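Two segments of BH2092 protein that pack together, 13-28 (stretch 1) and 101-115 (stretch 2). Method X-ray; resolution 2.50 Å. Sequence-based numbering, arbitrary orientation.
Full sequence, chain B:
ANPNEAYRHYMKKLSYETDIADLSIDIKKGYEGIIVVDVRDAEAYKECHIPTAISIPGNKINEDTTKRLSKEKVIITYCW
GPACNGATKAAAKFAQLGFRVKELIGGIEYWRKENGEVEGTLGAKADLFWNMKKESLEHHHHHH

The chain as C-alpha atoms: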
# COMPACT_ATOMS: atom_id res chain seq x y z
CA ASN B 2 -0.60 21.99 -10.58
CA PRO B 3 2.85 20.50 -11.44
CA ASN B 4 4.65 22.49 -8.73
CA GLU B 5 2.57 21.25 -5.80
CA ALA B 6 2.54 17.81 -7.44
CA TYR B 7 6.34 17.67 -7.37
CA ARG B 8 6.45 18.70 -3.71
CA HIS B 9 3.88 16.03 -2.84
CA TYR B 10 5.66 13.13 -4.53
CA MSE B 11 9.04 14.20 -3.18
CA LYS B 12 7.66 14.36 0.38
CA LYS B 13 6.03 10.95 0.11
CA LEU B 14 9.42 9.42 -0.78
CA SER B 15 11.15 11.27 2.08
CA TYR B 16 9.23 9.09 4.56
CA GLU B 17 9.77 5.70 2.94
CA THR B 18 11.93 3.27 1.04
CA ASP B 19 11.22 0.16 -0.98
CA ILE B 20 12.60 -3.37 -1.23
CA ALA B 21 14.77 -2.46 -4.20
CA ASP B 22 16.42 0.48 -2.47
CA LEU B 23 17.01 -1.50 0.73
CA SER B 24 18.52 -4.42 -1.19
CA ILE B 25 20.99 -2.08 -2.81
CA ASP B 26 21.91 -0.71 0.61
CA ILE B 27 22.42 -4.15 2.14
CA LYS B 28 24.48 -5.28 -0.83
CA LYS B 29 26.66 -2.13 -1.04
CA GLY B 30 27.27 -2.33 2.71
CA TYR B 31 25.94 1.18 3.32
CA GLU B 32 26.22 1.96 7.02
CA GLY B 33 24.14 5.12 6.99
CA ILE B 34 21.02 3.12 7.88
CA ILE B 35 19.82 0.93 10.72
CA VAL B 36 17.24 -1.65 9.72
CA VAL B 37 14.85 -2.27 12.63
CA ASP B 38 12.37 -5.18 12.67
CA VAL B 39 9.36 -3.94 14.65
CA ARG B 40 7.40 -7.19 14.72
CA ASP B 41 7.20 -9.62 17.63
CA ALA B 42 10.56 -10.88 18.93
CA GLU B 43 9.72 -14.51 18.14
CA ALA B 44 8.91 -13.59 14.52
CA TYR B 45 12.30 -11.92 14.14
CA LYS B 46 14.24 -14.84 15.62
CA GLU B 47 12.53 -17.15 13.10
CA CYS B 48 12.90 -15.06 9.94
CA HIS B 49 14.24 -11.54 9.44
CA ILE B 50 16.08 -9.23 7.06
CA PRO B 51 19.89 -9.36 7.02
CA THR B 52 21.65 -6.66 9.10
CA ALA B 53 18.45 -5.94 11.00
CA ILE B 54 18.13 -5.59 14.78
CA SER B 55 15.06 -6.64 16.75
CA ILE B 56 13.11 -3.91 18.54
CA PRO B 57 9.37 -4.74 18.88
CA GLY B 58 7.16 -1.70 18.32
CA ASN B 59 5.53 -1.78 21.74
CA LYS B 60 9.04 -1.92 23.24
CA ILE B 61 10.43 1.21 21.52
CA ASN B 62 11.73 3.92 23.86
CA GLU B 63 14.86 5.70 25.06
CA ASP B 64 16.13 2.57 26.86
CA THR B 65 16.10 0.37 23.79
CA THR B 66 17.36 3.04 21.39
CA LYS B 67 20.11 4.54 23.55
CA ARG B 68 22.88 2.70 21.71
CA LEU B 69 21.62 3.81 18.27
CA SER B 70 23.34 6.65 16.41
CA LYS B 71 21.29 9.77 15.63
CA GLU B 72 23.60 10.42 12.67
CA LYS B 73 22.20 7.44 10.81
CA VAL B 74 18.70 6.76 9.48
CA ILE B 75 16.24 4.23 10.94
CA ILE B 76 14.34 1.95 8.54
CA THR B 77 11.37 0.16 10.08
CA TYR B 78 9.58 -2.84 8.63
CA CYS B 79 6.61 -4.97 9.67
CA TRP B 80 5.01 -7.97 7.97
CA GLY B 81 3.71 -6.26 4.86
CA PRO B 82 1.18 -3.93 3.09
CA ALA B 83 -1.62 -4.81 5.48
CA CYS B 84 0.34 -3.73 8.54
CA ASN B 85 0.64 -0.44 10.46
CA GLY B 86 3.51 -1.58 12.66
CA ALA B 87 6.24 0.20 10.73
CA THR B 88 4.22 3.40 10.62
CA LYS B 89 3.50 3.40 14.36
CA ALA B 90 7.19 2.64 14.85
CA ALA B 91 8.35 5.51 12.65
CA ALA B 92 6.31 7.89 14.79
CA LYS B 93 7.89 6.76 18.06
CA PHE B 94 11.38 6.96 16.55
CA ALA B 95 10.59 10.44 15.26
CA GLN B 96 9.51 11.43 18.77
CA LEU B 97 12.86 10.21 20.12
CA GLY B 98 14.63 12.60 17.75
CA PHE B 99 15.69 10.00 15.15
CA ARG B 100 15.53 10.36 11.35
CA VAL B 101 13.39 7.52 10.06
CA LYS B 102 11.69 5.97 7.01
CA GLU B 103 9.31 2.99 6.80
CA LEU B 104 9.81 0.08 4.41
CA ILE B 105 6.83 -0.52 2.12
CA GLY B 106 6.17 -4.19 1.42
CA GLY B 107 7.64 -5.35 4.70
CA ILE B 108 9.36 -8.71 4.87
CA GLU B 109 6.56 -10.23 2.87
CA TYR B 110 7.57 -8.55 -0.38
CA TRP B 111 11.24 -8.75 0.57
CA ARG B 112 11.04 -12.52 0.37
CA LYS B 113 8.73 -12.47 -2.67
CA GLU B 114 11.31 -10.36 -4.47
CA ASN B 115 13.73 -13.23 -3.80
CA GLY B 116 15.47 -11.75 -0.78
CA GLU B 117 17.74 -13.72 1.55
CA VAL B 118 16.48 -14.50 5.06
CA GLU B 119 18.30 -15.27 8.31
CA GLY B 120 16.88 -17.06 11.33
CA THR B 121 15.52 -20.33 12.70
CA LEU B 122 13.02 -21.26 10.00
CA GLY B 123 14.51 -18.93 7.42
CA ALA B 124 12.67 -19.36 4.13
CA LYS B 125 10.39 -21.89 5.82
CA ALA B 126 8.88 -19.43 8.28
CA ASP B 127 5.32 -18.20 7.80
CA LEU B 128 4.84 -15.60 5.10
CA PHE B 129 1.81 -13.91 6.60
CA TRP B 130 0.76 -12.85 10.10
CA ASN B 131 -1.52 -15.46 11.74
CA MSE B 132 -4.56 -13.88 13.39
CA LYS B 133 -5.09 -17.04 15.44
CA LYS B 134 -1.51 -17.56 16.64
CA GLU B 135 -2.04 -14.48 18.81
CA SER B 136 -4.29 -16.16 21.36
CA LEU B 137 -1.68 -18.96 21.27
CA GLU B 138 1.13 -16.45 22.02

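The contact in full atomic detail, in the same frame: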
# COMPACT_ATOMS: atom_id res chain seq x y z
N LYS B 13 6.46 12.32 -0.13
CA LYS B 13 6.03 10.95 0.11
C LYS B 13 7.27 10.05 0.19
O LYS B 13 7.39 9.22 1.10
CB LYS B 13 5.07 10.51 -1.00
CG LYS B 13 4.47 9.12 -0.85
CD LYS B 13 3.35 8.92 -1.87
CE LYS B 13 2.79 7.51 -1.82
NZ LYS B 13 3.82 6.49 -2.18
N LEU B 14 8.20 10.22 -0.74
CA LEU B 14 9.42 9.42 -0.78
C LEU B 14 10.34 9.67 0.42
O LEU B 14 11.05 8.76 0.87
CB LEU B 14 10.20 9.72 -2.08
CG LEU B 14 9.53 9.33 -3.40
CD1 LEU B 14 10.20 10.09 -4.52
CD2 LEU B 14 9.61 7.82 -3.62
N SER B 15 10.32 10.90 0.94
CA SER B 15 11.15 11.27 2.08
C SER B 15 10.78 10.53 3.37
O SER B 15 11.51 10.59 4.35
CB SER B 15 11.08 12.79 2.32
OG SER B 15 9.83 13.18 2.90
N TYR B 16 9.65 9.83 3.37
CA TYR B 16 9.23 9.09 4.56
C TYR B 16 9.23 7.58 4.34
O TYR B 16 8.75 6.83 5.19
CB TYR B 16 7.82 9.53 5.00
CG TYR B 16 7.74 10.96 5.49
CD1 TYR B 16 8.49 11.38 6.59
CD2 TYR B 16 6.94 11.90 4.83
CE1 TYR B 16 8.45 12.70 7.03
CE2 TYR B 16 6.89 13.23 5.27
CZ TYR B 16 7.66 13.62 6.36
OH TYR B 16 7.64 14.93 6.79
N GLU B 17 9.77 7.14 3.21
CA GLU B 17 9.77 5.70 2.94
C GLU B 17 10.89 5.21 2.04
O GLU B 17 11.69 5.99 1.52
CB GLU B 17 8.41 5.29 2.36
CG GLU B 17 8.01 6.06 1.10
CD GLU B 17 6.60 5.72 0.60
OE1 GLU B 17 5.63 5.81 1.40
OE2 GLU B 17 6.46 5.39 -0.60
N THR B 18 10.95 3.90 1.88
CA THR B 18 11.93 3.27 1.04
C THR B 18 11.35 1.93 0.64
O THR B 18 10.52 1.37 1.36
CB THR B 18 13.26 3.06 1.79
OG1 THR B 18 14.15 2.30 0.97
CG2 THR B 18 13.03 2.32 3.09
N ASP B 19 11.76 1.42 -0.52
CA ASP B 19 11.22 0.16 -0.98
C ASP B 19 12.24 -0.97 -0.97
O ASP B 19 13.43 -0.75 -0.73
CB ASP B 19 10.61 0.33 -2.39
CG ASP B 19 11.64 0.61 -3.48
OD1 ASP B 19 12.87 0.61 -3.20
OD2 ASP B 19 11.21 0.82 -4.64
N ILE B 20 11.76 -2.18 -1.21
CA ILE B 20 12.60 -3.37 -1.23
C ILE B 20 13.85 -3.18 -2.08
O ILE B 20 14.96 -3.45 -1.64
CB ILE B 20 11.80 -4.57 -1.75
CG1 ILE B 20 10.55 -4.76 -0.89
CG2 ILE B 20 12.65 -5.83 -1.70
CD1 ILE B 20 10.85 -5.00 0.57
N ALA B 21 13.66 -2.69 -3.29
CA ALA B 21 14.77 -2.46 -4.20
C ALA B 21 15.84 -1.59 -3.56
O ALA B 21 17.01 -1.97 -3.51
CB ALA B 21 14.26 -1.79 -5.48
N ASP B 22 15.45 -0.42 -3.08
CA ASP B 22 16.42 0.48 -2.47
C ASP B 22 17.14 -0.12 -1.27
O ASP B 22 18.33 0.11 -1.09
CB ASP B 22 15.75 1.79 -2.07
CG ASP B 22 15.21 2.55 -3.27
OD1 ASP B 22 15.95 2.71 -4.26
OD2 ASP B 22 14.04 3.00 -3.21
N LEU B 23 16.42 -0.88 -0.45
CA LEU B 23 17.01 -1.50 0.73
C LEU B 23 18.01 -2.57 0.31
O LEU B 23 19.09 -2.67 0.89
CB LEU B 23 15.92 -2.13 1.60
CG LEU B 23 16.12 -2.18 3.13
CD1 LEU B 23 15.33 -3.36 3.68
CD2 LEU B 23 17.57 -2.31 3.50
N SER B 24 17.65 -3.35 -0.70
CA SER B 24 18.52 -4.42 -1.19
C SER B 24 19.84 -3.86 -1.69
O SER B 24 20.89 -4.47 -1.54
CB SER B 24 17.84 -5.20 -2.32
OG SER B 24 17.81 -4.45 -3.53
N ILE B 25 19.78 -2.69 -2.31
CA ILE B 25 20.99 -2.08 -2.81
C ILE B 25 21.85 -1.61 -1.65
O ILE B 25 23.07 -1.65 -1.72
CB ILE B 25 20.67 -0.93 -3.75
CG1 ILE B 25 20.09 -1.52 -5.04
CG2 ILE B 25 21.92 -0.11 -4.03
CD1 ILE B 25 19.53 -0.50 -6.01
N ASP B 26 21.20 -1.18 -0.57
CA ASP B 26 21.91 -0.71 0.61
C ASP B 26 22.58 -1.86 1.35
O ASP B 26 23.72 -1.73 1.81
CB ASP B 26 20.96 0.03 1.55
CG ASP B 26 20.77 1.48 1.16
OD1 ASP B 26 19.78 2.10 1.62
OD2 ASP B 26 21.61 2.00 0.39
N ILE B 27 21.88 -2.98 1.46
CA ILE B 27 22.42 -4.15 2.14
C ILE B 27 23.59 -4.73 1.35
O ILE B 27 24.59 -5.14 1.91
CB ILE B 27 21.35 -5.26 2.27
CG1 ILE B 27 20.11 -4.71 2.99
CG2 ILE B 27 21.94 -6.47 2.97
CD1 ILE B 27 20.36 -4.18 4.39
N LYS B 28 23.45 -4.74 0.03
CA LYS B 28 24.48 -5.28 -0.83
C LYS B 28 25.73 -4.40 -0.90
O LYS B 28 26.85 -4.90 -0.89
CB LYS B 28 23.90 -5.53 -2.22
CG LYS B 28 24.87 -6.16 -3.19
CD LYS B 28 24.16 -6.64 -4.46
CE LYS B 28 23.50 -5.50 -5.22
NZ LYS B 28 22.93 -6.01 -6.50
N VAL B 101 13.91 8.84 10.37
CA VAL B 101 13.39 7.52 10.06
C VAL B 101 12.53 7.46 8.80
O VAL B 101 11.93 8.45 8.40
CB VAL B 101 12.54 7.02 11.24
CG1 VAL B 101 11.37 7.96 11.45
CG2 VAL B 101 12.06 5.60 11.00
N LYS B 102 12.48 6.26 8.21
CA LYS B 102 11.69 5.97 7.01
C LYS B 102 11.12 4.57 7.21
O LYS B 102 11.75 3.73 7.85
CB LYS B 102 12.58 5.96 5.75
CG LYS B 102 13.26 7.28 5.41
CD LYS B 102 13.95 7.22 4.05
CE LYS B 102 14.36 8.62 3.59
NZ LYS B 102 14.51 8.73 2.11
N GLU B 103 9.92 4.31 6.68
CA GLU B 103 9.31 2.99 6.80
C GLU B 103 9.47 2.25 5.48
O GLU B 103 9.45 2.86 4.41
CB GLU B 103 7.82 3.09 7.15
CG GLU B 103 6.96 3.73 6.07
CD GLU B 103 5.52 3.97 6.53
OE1 GLU B 103 4.86 3.00 6.96
OE2 GLU B 103 5.05 5.12 6.44
N LEU B 104 9.64 0.93 5.58
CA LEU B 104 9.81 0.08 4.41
C LEU B 104 8.47 -0.44 3.92
O LEU B 104 7.79 -1.19 4.63
CB LEU B 104 10.70 -1.11 4.76
CG LEU B 104 10.96 -2.09 3.62
CD1 LEU B 104 11.87 -1.45 2.59
CD2 LEU B 104 11.59 -3.36 4.15
N ILE B 105 8.08 -0.06 2.70
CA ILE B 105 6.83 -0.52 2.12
C ILE B 105 7.02 -1.94 1.59
O ILE B 105 8.03 -2.24 0.93
CB ILE B 105 6.37 0.38 0.94
CG1 ILE B 105 7.44 0.39 -0.15
CG2 ILE B 105 6.13 1.79 1.43
CD1 ILE B 105 6.97 1.01 -1.46
N GLY B 106 6.07 -2.81 1.88
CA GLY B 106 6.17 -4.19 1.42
C GLY B 106 6.55 -5.11 2.56
O GLY B 106 6.25 -6.31 2.54
N GLY B 107 7.23 -4.55 3.56
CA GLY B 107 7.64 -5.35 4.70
C GLY B 107 8.51 -6.52 4.29
O GLY B 107 9.12 -6.51 3.22
N ILE B 108 8.56 -7.54 5.14
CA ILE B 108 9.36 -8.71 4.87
C ILE B 108 8.64 -9.61 3.88
O ILE B 108 9.25 -10.44 3.21
CB ILE B 108 9.66 -9.50 6.17
CG1 ILE B 108 10.70 -10.59 5.90
CG2 ILE B 108 8.38 -10.09 6.73
CD1 ILE B 108 11.22 -11.26 7.16
N GLU B 109 7.33 -9.43 3.79
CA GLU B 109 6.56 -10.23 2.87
C GLU B 109 7.08 -10.03 1.45
O GLU B 109 7.47 -10.98 0.78
CB GLU B 109 5.09 -9.83 2.93
CG GLU B 109 4.28 -10.51 1.85
CD GLU B 109 2.88 -9.99 1.76
OE1 GLU B 109 2.21 -10.31 0.76
OE2 GLU B 109 2.45 -9.27 2.69
N TYR B 110 7.09 -8.79 0.97
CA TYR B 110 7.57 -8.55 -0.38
C TYR B 110 9.08 -8.64 -0.52
O TYR B 110 9.61 -8.73 -1.63
CB TYR B 110 7.03 -7.21 -0.89
CG TYR B 110 5.67 -7.36 -1.55
CD1 TYR B 110 5.56 -7.65 -2.92
CD2 TYR B 110 4.49 -7.30 -0.80
CE1 TYR B 110 4.31 -7.88 -3.51
CE2 TYR B 110 3.24 -7.52 -1.39
CZ TYR B 110 3.17 -7.82 -2.74
OH TYR B 110 1.95 -8.06 -3.33
N TRP B 111 9.79 -8.63 0.61
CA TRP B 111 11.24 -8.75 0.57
C TRP B 111 11.58 -10.17 0.13
O TRP B 111 12.47 -10.39 -0.69
CB TRP B 111 11.84 -8.47 1.94
CG TRP B 111 13.26 -8.87 2.03
CD1 TRP B 111 13.75 -10.09 2.37
CD2 TRP B 111 14.39 -8.06 1.68
NE1 TRP B 111 15.12 -10.10 2.25
CE2 TRP B 111 15.54 -8.87 1.84
CE3 TRP B 111 14.55 -6.74 1.26
CZ2 TRP B 111 16.83 -8.40 1.58
CZ3 TRP B 111 15.84 -6.26 1.00
CH2 TRP B 111 16.96 -7.09 1.16
N ARG B 112 10.84 -11.12 0.69
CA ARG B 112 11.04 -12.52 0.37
C ARG B 112 10.47 -12.82 -1.02
O ARG B 112 11.07 -13.56 -1.79
CB ARG B 112 10.38 -13.40 1.44
CG ARG B 112 11.02 -13.30 2.82
CD ARG B 112 10.16 -13.96 3.88
NE ARG B 112 10.00 -15.38 3.63
CZ ARG B 112 9.15 -16.18 4.27
NH1 ARG B 112 8.35 -15.70 5.22
NH2 ARG B 112 9.09 -17.46 3.96
N LYS B 113 9.31 -12.25 -1.35
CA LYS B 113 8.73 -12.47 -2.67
C LYS B 113 9.68 -11.98 -3.76
O LYS B 113 9.80 -12.59 -4.82
CB LYS B 113 7.39 -11.75 -2.82
CG LYS B 113 6.19 -12.48 -2.21
CD LYS B 113 4.90 -11.70 -2.44
CE LYS B 113 3.72 -12.35 -1.71
NZ LYS B 113 2.46 -11.54 -1.81
N GLU B 114 10.37 -10.88 -3.49
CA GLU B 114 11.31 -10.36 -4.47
C GLU B 114 12.64 -11.10 -4.40
O GLU B 114 13.70 -10.58 -4.79
CB GLU B 114 11.49 -8.85 -4.26
CG GLU B 114 10.36 -8.05 -4.89
CD GLU B 114 10.32 -6.60 -4.47
OE1 GLU B 114 11.39 -5.95 -4.45
OE2 GLU B 114 9.21 -6.09 -4.16
N ASN B 115 12.58 -12.35 -3.92
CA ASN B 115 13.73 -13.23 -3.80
C ASN B 115 14.82 -12.68 -2.89
O ASN B 115 15.98 -12.65 -3.28
CB ASN B 115 14.33 -13.51 -5.18
CG ASN B 115 14.82 -14.93 -5.31
OD1 ASN B 115 14.06 -15.87 -5.05
ND2 ASN B 115 16.06 -15.11 -5.74
O HOH W 1 10.92 -2.77 -4.62

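Segments far apart in sequence are often joined first by a short run of β-sheet and then by side chains that close over its end, and this pair from BH2092 illustrates the principle. A type I turn from Leu 14 to Glu 17 leads the first stretch out of its helix and into a short strand, which lies parallel to the strand running through Val 101, the two axes inclined by 36°. Three backbone hydrogen bonds join them, alternating as parallel pairing requires: Glu 103 N donates to Tyr 16 O (3.2 Å), Thr 18 N to Glu 103 O (3.1 Å), and Ile 105 N to Thr 18 O (3.1 Å). Both chains then turn into helices, whose axes cross at -72°. Asp 19 caps the first, its OD1 accepting from Asp 22 N at 2.8 Å. A type II turn from Leu 104 to Gly 107 leads to the second; at Gly 106, backbone angles that would jam a CB against the preceding carbonyl call for glycine.

The strand pairing sorts the side chains. Glu 17 and Glu 103 share one face, where the carboxylate of Glu 17 forms a salt bridge with Lys 13, its hydrogen bond a weak one (Lys 13 NZ to Glu 17 OE2, 3.3 Å). Thr 18 and Leu 104 share the other, and there the apolar cluster begins: Leu 104 CD2 lies 3.8 Å from Leu 23 CD1 and 4.0 Å from Ile 20 CD1. Trp 111 extends this cluster as a knob among Ile 20, Leu 23, Ser 24 and Ile 27, with Ile 20 CG2 3.6 Å from its CE3 and Ser 24 N near the ring plane at its edge. Beside this apolar packing, a water accepts from Ala 21 N (3.0 Å) and donates to Glu 114 OE1 (3.2 Å), bridging polar groups of the two stretches.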